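Taurine dioxygenase (Burkholderia ambifaria, PDB 5VN6) probably oxidises taurine as an iron- and 2-oxoglutarate-dependent dioxygenase of the TfdA family, its metal site holding magnesium in this crystal. Local coordinates at residues His106-Trp111 with Trp259-Thr264; His187-Thr192 with Lys199-Asn204; Ala20-Val25 with Arg48-Arg53. One frame throughout, in Å; residues are numbered along the deposited sequence.

Contact 1: residues His106-Trp111 with Trp259-Thr264; sequences HSDASW and WDNRAT. With MG (magnesium ion), chain C.
The indole of Trp-259 is met edge-on, near its own plane, by the carboxylate of Asp-108, whose OD2 lies 3.8 Å from Trp-259 CZ2; carboxylate and ring planes stand 54° apart. OD1 of Asn-261 also lies in the plane of the indole, at its edge. The amide of Asn-261 in turn directs its edge to the backbone of Asp-108 and works as a two-way connector. Its OD1 takes the N-H of Asp-108 on an in-plane lone pair (2.8 Å from Asp-108 N), though the bond is bent, 137° at the hydrogen, while its ND2 gives a bond to Asp-108 O at 3.0 Å, a pairing that suits an asparagine because one flat group carries both donor and acceptor. With CG anti to the backbone N (chi1 -173°), the amide is directed out of its own turn to the other loop. Ser-107 adds a third bond, OG to Asn-261 O at 2.9 Å.

These bonds hold the loop carrying the first two ligands of the facial triad of two histidines and one carboxylate, the metal site of this cupin-type fold. The magnesium ion is bound by His-106 NE2 at 2.4 Å and by Asp-108 OD1 at 2.3 Å, and His-266 completes the three protein ligands. Asn-261 is thus second shell: it grips the main chain of a ligand residue at the start of the type II turn running from Ser-107 to Ser-110. Behind it, Asp-260 shapes the turn that follows strand 256-260. Its OD1 receives both Arg-262 N, forming an Asx turn, and Arg-262 NE at 2.8 Å, the latter within a side-on salt bridge; Arg-262 NH2 also pairs with Glu-195.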
loop_
_atom_site.group_PDB
_atom_site.type_symbol
_atom_site.label_atom_id
_atom_site.label_comp_id
_atom_site.label_asym_id
_atom_site.label_seq_id
_atom_site.Cartn_x
_atom_site.Cartn_y
_atom_site.Cartn_z
ATOM N N HIS A 106 -1.406 -11.209 3.921
ATOM C CA HIS A 106 -1.274 -12.584 4.362
ATOM C C HIS A 106 -0.327 -13.351 3.459
ATOM O O HIS A 106 -0.158 -13.048 2.274
ATOM C CB HIS A 106 -2.645 -13.307 4.411
ATOM C CG HIS A 106 -3.298 -13.484 3.075
ATOM N ND1 HIS A 106 -3.881 -12.441 2.379
ATOM C CD2 HIS A 106 -3.478 -14.590 2.313
ATOM C CE1 HIS A 106 -4.378 -12.896 1.242
ATOM N NE2 HIS A 106 -4.154 -14.199 1.181
ATOM N N SER A 107 0.280 -14.369 4.042
ATOM C CA SER A 107 0.956 -15.411 3.290
ATOM C C SER A 107 0.010 -16.599 3.223
ATOM O O SER A 107 -0.475 -17.062 4.264
ATOM C CB SER A 107 2.276 -15.801 3.957
ATOM O OG SER A 107 2.951 -16.766 3.180
ATOM N N ASP A 108 -0.270 -17.070 2.004
ATOM C CA ASP A 108 -1.306 -18.085 1.796
ATOM C C ASP A 108 -1.154 -19.282 2.729
ATOM O O ASP A 108 -0.081 -19.896 2.809
ATOM C CB ASP A 108 -1.291 -18.560 0.339
ATOM C CG ASP A 108 -2.291 -17.811 -0.522
ATOM O OD1 ASP A 108 -3.123 -17.060 0.039
ATOM O OD2 ASP A 108 -2.228 -17.953 -1.763
ATOM N N ALA A 109 -2.242 -19.579 3.456
ATOM C CA ALA A 109 -2.391 -20.797 4.251
ATOM C C ALA A 109 -1.211 -21.031 5.191
ATOM O O ALA A 109 -0.771 -22.163 5.392
ATOM C CB ALA A 109 -2.606 -22.019 3.353
ATOM N N SER A 110 -0.683 -19.953 5.770
ATOM C CA SER A 110 0.320 -20.128 6.811
ATOM C C SER A 110 -0.267 -20.768 8.066
ATOM O O SER A 110 0.493 -21.139 8.971
ATOM C CB SER A 110 0.977 -18.771 7.128
ATOM O OG SER A 110 0.067 -17.912 7.796
ATOM N N TRP A 111 -1.606 -20.870 8.161
ATOM C CA TRP A 111 -2.253 -21.606 9.242
ATOM C C TRP A 111 -2.130 -23.117 9.063
ATOM O O TRP A 111 -2.647 -23.856 9.903
ATOM C CB TRP A 111 -3.742 -21.236 9.340
ATOM C CG TRP A 111 -4.446 -21.240 8.007
ATOM C CD1 TRP A 111 -4.681 -20.155 7.199
ATOM C CD2 TRP A 111 -4.999 -22.374 7.322
ATOM N NE1 TRP A 111 -5.342 -20.547 6.059
ATOM C CE2 TRP A 111 -5.547 -21.901 6.105
ATOM C CE3 TRP A 111 -5.091 -23.744 7.620
ATOM C CZ2 TRP A 111 -6.171 -22.748 5.184
ATOM C CZ3 TRP A 111 -5.710 -24.588 6.696
ATOM C CH2 TRP A 111 -6.234 -24.085 5.488
ATOM N N TRP A 259 3.886 -16.417 -7.988
ATOM C CA TRP A 259 4.587 -15.882 -6.825
ATOM C C TRP A 259 5.081 -16.962 -5.875
ATOM O O TRP A 259 4.511 -18.061 -5.772
ATOM C CB TRP A 259 3.740 -14.862 -6.045
ATOM C CG TRP A 259 2.554 -15.385 -5.283
ATOM C CD1 TRP A 259 2.513 -15.765 -3.965
ATOM C CD2 TRP A 259 1.211 -15.501 -5.778
ATOM N NE1 TRP A 259 1.227 -16.147 -3.624
ATOM C CE2 TRP A 259 0.411 -15.983 -4.716
ATOM C CE3 TRP A 259 0.612 -15.254 -7.023
ATOM C CZ2 TRP A 259 -0.963 -16.221 -4.860
ATOM C CZ3 TRP A 259 -0.751 -15.483 -7.165
ATOM C CH2 TRP A 259 -1.524 -15.967 -6.085
ATOM N N ASP A 260 6.162 -16.603 -5.177
ATOM C CA ASP A 260 6.812 -17.437 -4.173
ATOM C C ASP A 260 6.173 -17.097 -2.834
ATOM O O ASP A 260 6.494 -16.085 -2.219
ATOM C CB ASP A 260 8.323 -17.204 -4.190
ATOM C CG ASP A 260 9.082 -17.992 -3.093
ATOM O OD1 ASP A 260 8.466 -18.592 -2.185
ATOM O OD2 ASP A 260 10.325 -18.023 -3.158
ATOM N N ASN A 261 5.280 -17.971 -2.372
ATOM C CA ASN A 261 4.496 -17.705 -1.174
ATOM C C ASN A 261 5.349 -17.735 0.085
ATOM O O ASN A 261 4.947 -17.183 1.110
ATOM C CB ASN A 261 3.350 -18.721 -1.103
ATOM C CG ASN A 261 2.365 -18.428 0.008
ATOM O OD1 ASN A 261 1.785 -17.332 0.075
ATOM N ND2 ASN A 261 2.117 -19.431 0.855
ATOM N N ARG A 262 6.530 -18.342 0.010
ATOM C CA ARG A 262 7.400 -18.435 1.168
ATOM C C ARG A 262 8.038 -17.098 1.486
ATOM O O ARG A 262 8.297 -16.797 2.657
ATOM C CB ARG A 262 8.481 -19.494 0.916
ATOM C CG ARG A 262 7.910 -20.806 0.446
ATOM C CD ARG A 262 8.977 -21.682 -0.200
ATOM N NE ARG A 262 9.486 -21.101 -1.440
ATOM C CZ ARG A 262 10.319 -21.738 -2.250
ATOM N NH1 ARG A 262 10.718 -22.978 -1.953
ATOM N NH2 ARG A 262 10.746 -21.146 -3.348
ATOM N N ALA A 263 8.301 -16.288 0.465
ATOM C CA ALA A 263 9.028 -15.040 0.640
ATOM C C ALA A 263 8.134 -13.811 0.663
ATOM O O ALA A 263 8.638 -12.716 0.897
ATOM C CB ALA A 263 10.072 -14.873 -0.483
ATOM N N THR A 264 6.839 -13.954 0.402
ATOM C CA THR A 264 5.960 -12.813 0.197
ATOM C C THR A 264 4.694 -12.908 1.038
ATOM O O THR A 264 4.332 -13.969 1.554
ATOM C CB THR A 264 5.535 -12.691 -1.279
ATOM O OG1 THR A 264 4.744 -13.838 -1.640
ATOM C CG2 THR A 264 6.753 -12.613 -2.183
HETATM MG MG MG C . -4.417 -15.427 -0.833
#

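Contact 2: residues His187-Thr192 with Lys199-Asn204; sequences HPVVRT and KVLYVN
Residues His-187 to Thr-192 and Lys-199 to Asn-204 form the two arms of an antiparallel beta hairpin at one side of a four-stranded sheet. Backbone bonds set its register. Arg-191 and Val-200 are a hydrogen-bonded pair, with Arg-191 N to Val-200 O at 2.8 Å and Val-200 N to Arg-191 O at 2.6 Å. Past the regular pairing, Tyr-202 N still reaches Val-189 O.

Aromatic and cationic contacts gather on Tyr-202. The side chain of Arg-191, fully extended from CG to NE (chi2 -173°, chi3 -175°), lies beside the tyrosine and points the same way. Its CD stands over the centre of the ring, 4.0 Å from the centroid, as a CH-pi contact. Farther along, CZ lies over the same face in a cation-pi arrangement, the guanidinium plane standing steeply to the ring rather than flat on it. A long, flexible arginine suits this place because its methylenes and its charge both use one ring face. His-187 meets the ring at its rim: the edge of Tyr-202 turns to the face of His-187 in an offset edge-to-face pair, planes 76° apart.

Apolar contacts lie elsewhere on the hairpin. Where the arms leave regular pairing, two beta-branched valines meet, Val-189 CG2 touching Val-203 CG1 at 3.9 Å, and both rest on helix 228-237. Val-190 CG1 packs on the aliphatic stem of Lys-199, whose amine leads away from the partner strand.

Beside Tyr-202, a water lies 2.9 Å from both His-187 O and Tyr-202 O, placed to donate to either.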
loop_
_atom_site.group_PDB
_atom_site.type_symbol
_atom_site.label_atom_id
_atom_site.label_comp_id
_atom_site.label_asym_id
_atom_site.label_seq_id
_atom_site.Cartn_x
_atom_site.Cartn_y
_atom_site.Cartn_z
ATOM N N HIS A 187 4.870 -21.680 13.735
ATOM C CA HIS A 187 5.928 -21.457 12.758
ATOM C C HIS A 187 6.986 -20.542 13.350
ATOM O O HIS A 187 6.670 -19.683 14.181
ATOM C CB HIS A 187 5.385 -20.810 11.474
ATOM C CG HIS A 187 4.399 -21.667 10.751
ATOM N ND1 HIS A 187 4.727 -22.902 10.242
ATOM C CD2 HIS A 187 3.093 -21.473 10.458
ATOM C CE1 HIS A 187 3.665 -23.438 9.668
ATOM N NE2 HIS A 187 2.665 -22.580 9.770
ATOM N N PRO A 188 8.238 -20.672 12.917
ATOM C CA PRO A 188 9.241 -19.679 13.312
ATOM C C PRO A 188 8.809 -18.295 12.847
ATOM O O PRO A 188 8.282 -18.129 11.744
ATOM C CB PRO A 188 10.509 -20.133 12.582
ATOM C CG PRO A 188 9.997 -20.934 11.407
ATOM C CD PRO A 188 8.763 -21.624 11.921
ATOM N N VAL A 189 9.046 -17.302 13.708
ATOM C CA VAL A 189 8.788 -15.908 13.353
ATOM C C VAL A 189 9.778 -15.441 12.296
ATOM O O VAL A 189 9.428 -14.669 11.393
ATOM C CB VAL A 189 8.840 -15.030 14.615
ATOM C CG1 VAL A 189 8.904 -13.543 14.248
ATOM C CG2 VAL A 189 7.630 -15.319 15.515
ATOM N N VAL A 190 11.018 -15.907 12.382
ATOM C CA VAL A 190 12.041 -15.649 11.375
ATOM C C VAL A 190 12.211 -16.948 10.610
ATOM O O VAL A 190 12.745 -17.924 11.151
ATOM C CB VAL A 190 13.366 -15.208 12.007
ATOM C CG1 VAL A 190 14.404 -14.907 10.932
ATOM C CG2 VAL A 190 13.143 -14.037 12.927
ATOM N N ARG A 191 11.719 -16.992 9.373
ATOM C CA ARG A 191 11.786 -18.205 8.572
ATOM C C ARG A 191 12.973 -18.148 7.623
ATOM O O ARG A 191 13.251 -17.114 7.010
ATOM C CB ARG A 191 10.496 -18.431 7.778
ATOM C CG ARG A 191 10.532 -19.661 6.891
ATOM C CD ARG A 191 9.296 -19.753 6.000
ATOM N NE ARG A 191 9.282 -20.992 5.225
ATOM C CZ ARG A 191 8.263 -21.409 4.476
ATOM N NH1 ARG A 191 7.156 -20.681 4.397
ATOM N NH2 ARG A 191 8.348 -22.565 3.815
ATOM N N THR A 192 13.672 -19.269 7.512
ATOM C CA THR A 192 14.776 -19.415 6.570
ATOM C C THR A 192 14.206 -19.948 5.266
ATOM O O THR A 192 13.653 -21.060 5.236
ATOM C CB THR A 192 15.849 -20.373 7.105
ATOM O OG1 THR A 192 16.463 -19.820 8.279
ATOM C CG2 THR A 192 16.921 -20.617 6.039
ATOM N N LYS A 199 16.515 -14.917 5.081
ATOM C CA LYS A 199 15.587 -14.866 6.199
ATOM C C LYS A 199 14.324 -14.096 5.815
ATOM O O LYS A 199 14.383 -13.083 5.112
ATOM C CB LYS A 199 16.266 -14.269 7.430
ATOM C CG LYS A 199 17.362 -15.190 8.003
ATOM C CD LYS A 199 17.867 -14.676 9.359
ATOM C CE LYS A 199 19.056 -15.495 9.866
ATOM N NZ LYS A 199 19.547 -14.994 11.185
ATOM N N VAL A 200 13.179 -14.627 6.244
ATOM C CA VAL A 200 11.861 -14.103 5.919
ATOM C C VAL A 200 11.165 -13.734 7.223
ATOM O O VAL A 200 11.106 -14.549 8.145
ATOM C CB VAL A 200 11.023 -15.136 5.138
ATOM C CG1 VAL A 200 9.683 -14.513 4.677
ATOM C CG2 VAL A 200 11.817 -15.686 3.968
ATOM N N LEU A 201 10.636 -12.518 7.300
ATOM C CA LEU A 201 9.745 -12.186 8.404
ATOM C C LEU A 201 8.416 -12.907 8.189
ATOM O O LEU A 201 7.638 -12.550 7.295
ATOM C CB LEU A 201 9.568 -10.674 8.526
ATOM C CG LEU A 201 8.612 -10.204 9.628
ATOM C CD1 LEU A 201 9.037 -10.724 11.022
ATOM C CD2 LEU A 201 8.479 -8.663 9.613
ATOM N N TYR A 202 8.153 -13.919 9.022
ATOM C CA TYR A 202 7.068 -14.863 8.775
ATOM C C TYR A 202 5.951 -14.788 9.821
ATOM O O TYR A 202 5.598 -15.792 10.453
ATOM C CB TYR A 202 7.659 -16.288 8.692
ATOM C CG TYR A 202 6.740 -17.247 7.989
ATOM C CD1 TYR A 202 6.229 -18.356 8.645
ATOM C CD2 TYR A 202 6.362 -17.027 6.659
ATOM C CE1 TYR A 202 5.368 -19.227 8.013
ATOM C CE2 TYR A 202 5.489 -17.881 6.024
ATOM C CZ TYR A 202 5.001 -18.991 6.715
ATOM O OH TYR A 202 4.142 -19.865 6.106
ATOM N N VAL A 203 5.372 -13.604 9.991
ATOM C CA VAL A 203 4.102 -13.419 10.685
ATOM C C VAL A 203 3.209 -12.565 9.790
ATOM O O VAL A 203 3.690 -11.718 9.033
ATOM C CB VAL A 203 4.281 -12.774 12.079
ATOM C CG1 VAL A 203 5.009 -13.756 13.024
ATOM C CG2 VAL A 203 5.052 -11.414 11.968
ATOM N N ASN A 204 1.904 -12.803 9.854
ATOM C CA ASN A 204 0.974 -12.112 8.962
ATOM C C ASN A 204 -0.401 -12.062 9.631
ATOM O O ASN A 204 -0.540 -12.352 10.825
ATOM C CB ASN A 204 0.942 -12.783 7.575
ATOM C CG ASN A 204 0.242 -14.143 7.574
ATOM O OD1 ASN A 204 -0.980 -14.212 7.506
ATOM N ND2 ASN A 204 1.019 -15.222 7.586
HETATM O O HOH W 1 5.436 -17.403 12.802
#

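Contact 3: residues Ala20-Val25 with Arg48-Arg53; sequences AELLGV and RVLFLR
A right-handed beta-alpha-beta crossover brings Ala-20 to Leu-23 and Val-49 to Leu-52 side by side as parallel neighbours in the main sheet of the fold, with helices 27-32 and 34-47 in the connection. Ala-20 pairs with Leu-50 and Glu-21 with Phe-51. As in any parallel pair, Ala-20 bonds to the residues flanking its partner Leu-50: Ala-20 N donates to Val-49 O at 3.2 Å and Phe-51 N to Ala-20 O at 2.9 Å. Phe-51 O then takes Leu-22 N at 2.8 Å, almost straight at 167°.

On the face with Ala-20 and Leu-50, the small methyl of Ala-20 lies near Leu-50 CD2. Both methyls of Leu-22 lie against those of Leu-50, CD1 touching Leu-50 CD1 at 3.9 Å, while its CB meets Leu-52 CG; branched leucines suit such apolar packing. After the strand the chain turns at Gly-24, whose positive phi favours glycine, and Val-25 CG1 comes back to Leu-52 CD2 at 3.6 Å.

The face with Glu-21 and Phe-51 ends in polar groups. Glu-21, extended with CG anti to the backbone N (chi1 179°), lays OE2 3.3 Å from Arg-53 CG, while the charged groups are joined through water: one molecule bonds Glu-21 OE1 and Arg-53 NE, and another bonds Glu-21 OE2, Leu-22 O and Arg-53 N. Arg-53 NH1 is held by Arg-250 O and Ser-255.

Helix 34-47 packs on Ala-20 and Leu-50, Trp-249 stacks on Phe-51, and strands 10-13 and 256-260 continue the sheet beyond the two strands.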
loop_
_atom_site.group_PDB
_atom_site.type_symbol
_atom_site.label_atom_id
_atom_site.label_comp_id
_atom_site.label_asym_id
_atom_site.label_seq_id
_atom_site.Cartn_x
_atom_site.Cartn_y
_atom_site.Cartn_z
ATOM N N ALA A 20 8.465 -8.421 -11.279
ATOM C CA ALA A 20 8.961 -8.177 -12.627
ATOM C C ALA A 20 8.002 -8.795 -13.630
ATOM O O ALA A 20 7.422 -9.855 -13.374
ATOM C CB ALA A 20 10.359 -8.761 -12.851
ATOM N N GLU A 21 7.849 -8.123 -14.774
ATOM C CA GLU A 21 7.056 -8.638 -15.876
ATOM C C GLU A 21 7.965 -9.388 -16.841
ATOM O O GLU A 21 9.076 -8.943 -17.151
ATOM C CB GLU A 21 6.302 -7.515 -16.618
ATOM C CG GLU A 21 5.482 -8.058 -17.795
ATOM C CD GLU A 21 4.534 -7.044 -18.449
ATOM O OE1 GLU A 21 4.395 -5.915 -17.940
ATOM O OE2 GLU A 21 3.948 -7.379 -19.511
ATOM N N LEU A 22 7.486 -10.535 -17.302
ATOM C CA LEU A 22 8.175 -11.332 -18.300
ATOM C C LEU A 22 7.564 -11.022 -19.656
ATOM O O LEU A 22 6.349 -11.142 -19.827
ATOM C CB LEU A 22 8.035 -12.822 -17.978
ATOM C CG LEU A 22 8.594 -13.290 -16.632
ATOM C CD1 LEU A 22 8.630 -14.820 -16.590
ATOM C CD2 LEU A 22 9.980 -12.707 -16.381
ATOM N N LEU A 23 8.400 -10.634 -20.615
ATOM C CA LEU A 23 7.955 -10.290 -21.957
ATOM C C LEU A 23 8.562 -11.251 -22.973
ATOM O O LEU A 23 9.652 -11.794 -22.768
ATOM C CB LEU A 23 8.336 -8.854 -22.314
ATOM C CG LEU A 23 7.742 -7.812 -21.355
ATOM C CD1 LEU A 23 8.732 -6.724 -21.117
ATOM C CD2 LEU A 23 6.470 -7.233 -21.939
ATOM N N GLY A 24 7.845 -11.444 -24.079
ATOM C CA GLY A 24 8.256 -12.428 -25.065
ATOM C C GLY A 24 8.263 -13.840 -24.532
ATOM O O GLY A 24 9.108 -14.644 -24.935
ATOM N N VAL A 25 7.348 -14.162 -23.620
ATOM C CA VAL A 25 7.305 -15.463 -22.968
ATOM C C VAL A 25 5.898 -16.025 -23.083
ATOM O O VAL A 25 4.930 -15.387 -22.654
ATOM C CB VAL A 25 7.705 -15.380 -21.483
ATOM C CG1 VAL A 25 7.308 -16.660 -20.763
ATOM C CG2 VAL A 25 9.178 -15.130 -21.347
ATOM N N ARG A 48 10.505 -12.499 -6.509
ATOM C CA ARG A 48 9.428 -12.902 -5.598
ATOM C C ARG A 48 8.091 -13.148 -6.296
ATOM O O ARG A 48 7.371 -14.094 -5.941
ATOM C CB ARG A 48 9.243 -11.872 -4.476
ATOM C CG ARG A 48 10.535 -11.291 -3.875
ATOM C CD ARG A 48 11.518 -12.338 -3.446
ATOM N NE ARG A 48 12.750 -11.752 -2.934
ATOM C CZ ARG A 48 13.734 -12.461 -2.387
ATOM N NH1 ARG A 48 13.611 -13.773 -2.278
ATOM N NH2 ARG A 48 14.826 -11.860 -1.930
ATOM N N VAL A 49 7.733 -12.310 -7.271
ATOM C CA VAL A 49 6.480 -12.454 -8.008
ATOM C C VAL A 49 6.726 -12.051 -9.457
ATOM O O VAL A 49 7.366 -11.029 -9.723
ATOM C CB VAL A 49 5.330 -11.624 -7.379
ATOM C CG1 VAL A 49 5.674 -10.136 -7.294
ATOM C CG2 VAL A 49 4.001 -11.836 -8.165
ATOM N N LEU A 50 6.226 -12.865 -10.395
ATOM C CA LEU A 50 6.392 -12.631 -11.825
ATOM C C LEU A 50 5.029 -12.416 -12.469
ATOM O O LEU A 50 4.054 -13.078 -12.106
ATOM C CB LEU A 50 7.118 -13.805 -12.516
ATOM C CG LEU A 50 8.542 -14.148 -12.064
ATOM C CD1 LEU A 50 9.028 -15.458 -12.717
ATOM C CD2 LEU A 50 9.507 -12.990 -12.369
ATOM N N PHE A 51 4.966 -11.485 -13.419
ATOM C CA PHE A 51 3.731 -11.128 -14.102
ATOM C C PHE A 51 3.873 -11.326 -15.604
ATOM O O PHE A 51 4.939 -11.080 -16.183
ATOM C CB PHE A 51 3.336 -9.663 -13.823
ATOM C CG PHE A 51 3.232 -9.339 -12.365
ATOM C CD1 PHE A 51 2.155 -9.780 -11.627
ATOM C CD2 PHE A 51 4.217 -8.585 -11.732
ATOM C CE1 PHE A 51 2.056 -9.490 -10.295
ATOM C CE2 PHE A 51 4.130 -8.290 -10.397
ATOM C CZ PHE A 51 3.048 -8.742 -9.666
ATOM N N LEU A 52 2.790 -11.761 -16.235
ATOM C CA LEU A 52 2.757 -11.898 -17.681
ATOM C C LEU A 52 1.411 -11.415 -18.199
ATOM O O LEU A 52 0.379 -11.635 -17.558
ATOM C CB LEU A 52 2.992 -13.350 -18.113
ATOM C CG LEU A 52 4.342 -13.986 -17.767
ATOM C CD1 LEU A 52 4.349 -14.632 -16.368
ATOM C CD2 LEU A 52 4.701 -15.001 -18.821
ATOM N N ARG A 53 1.420 -10.780 -19.366
ATOM C CA ARG A 53 0.203 -10.380 -20.061
ATOM C C ARG A 53 -0.100 -11.363 -21.178
ATOM O O ARG A 53 0.776 -12.099 -21.638
ATOM C CB ARG A 53 0.334 -8.973 -20.657
ATOM C CG ARG A 53 0.647 -7.868 -19.642
ATOM C CD ARG A 53 -0.589 -7.483 -18.843
ATOM N NE ARG A 53 -0.364 -6.264 -18.065
ATOM C CZ ARG A 53 -1.084 -5.911 -17.003
ATOM N NH1 ARG A 53 -2.071 -6.700 -16.579
ATOM N NH2 ARG A 53 -0.794 -4.790 -16.349
HETATM O O HOH W 2 4.009 -9.822 -20.309
HETATM O O HOH W 3 2.112 -4.660 -18.324
#

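From the N terminus, contact 3 closes first, joining 20-25 to 48-53 around a short, mostly helical loop. Contact 1 opens later at 106-111 and shuts only at 259-264, enclosing 147 residues; contact 2 lies wholly within that span, as a hairpin with a six-residue connection. None cross. Contacts 1 and 3 meet in the main sheet, where strands 49-52 and 256-260 are neighbours and Asp-260 N probably bonds Arg-48 O. Contacts 1 and 2 touch mainly through Ser-110, whose OG lies 2.9 Å from Asn-204 ND2, and also where Arg-262 O meets Val-200 CG1. Contacts 2 and 3 do not touch. Contact 1 thus lies between them, both its segments touching the hairpin and 259-264 touching contact 3.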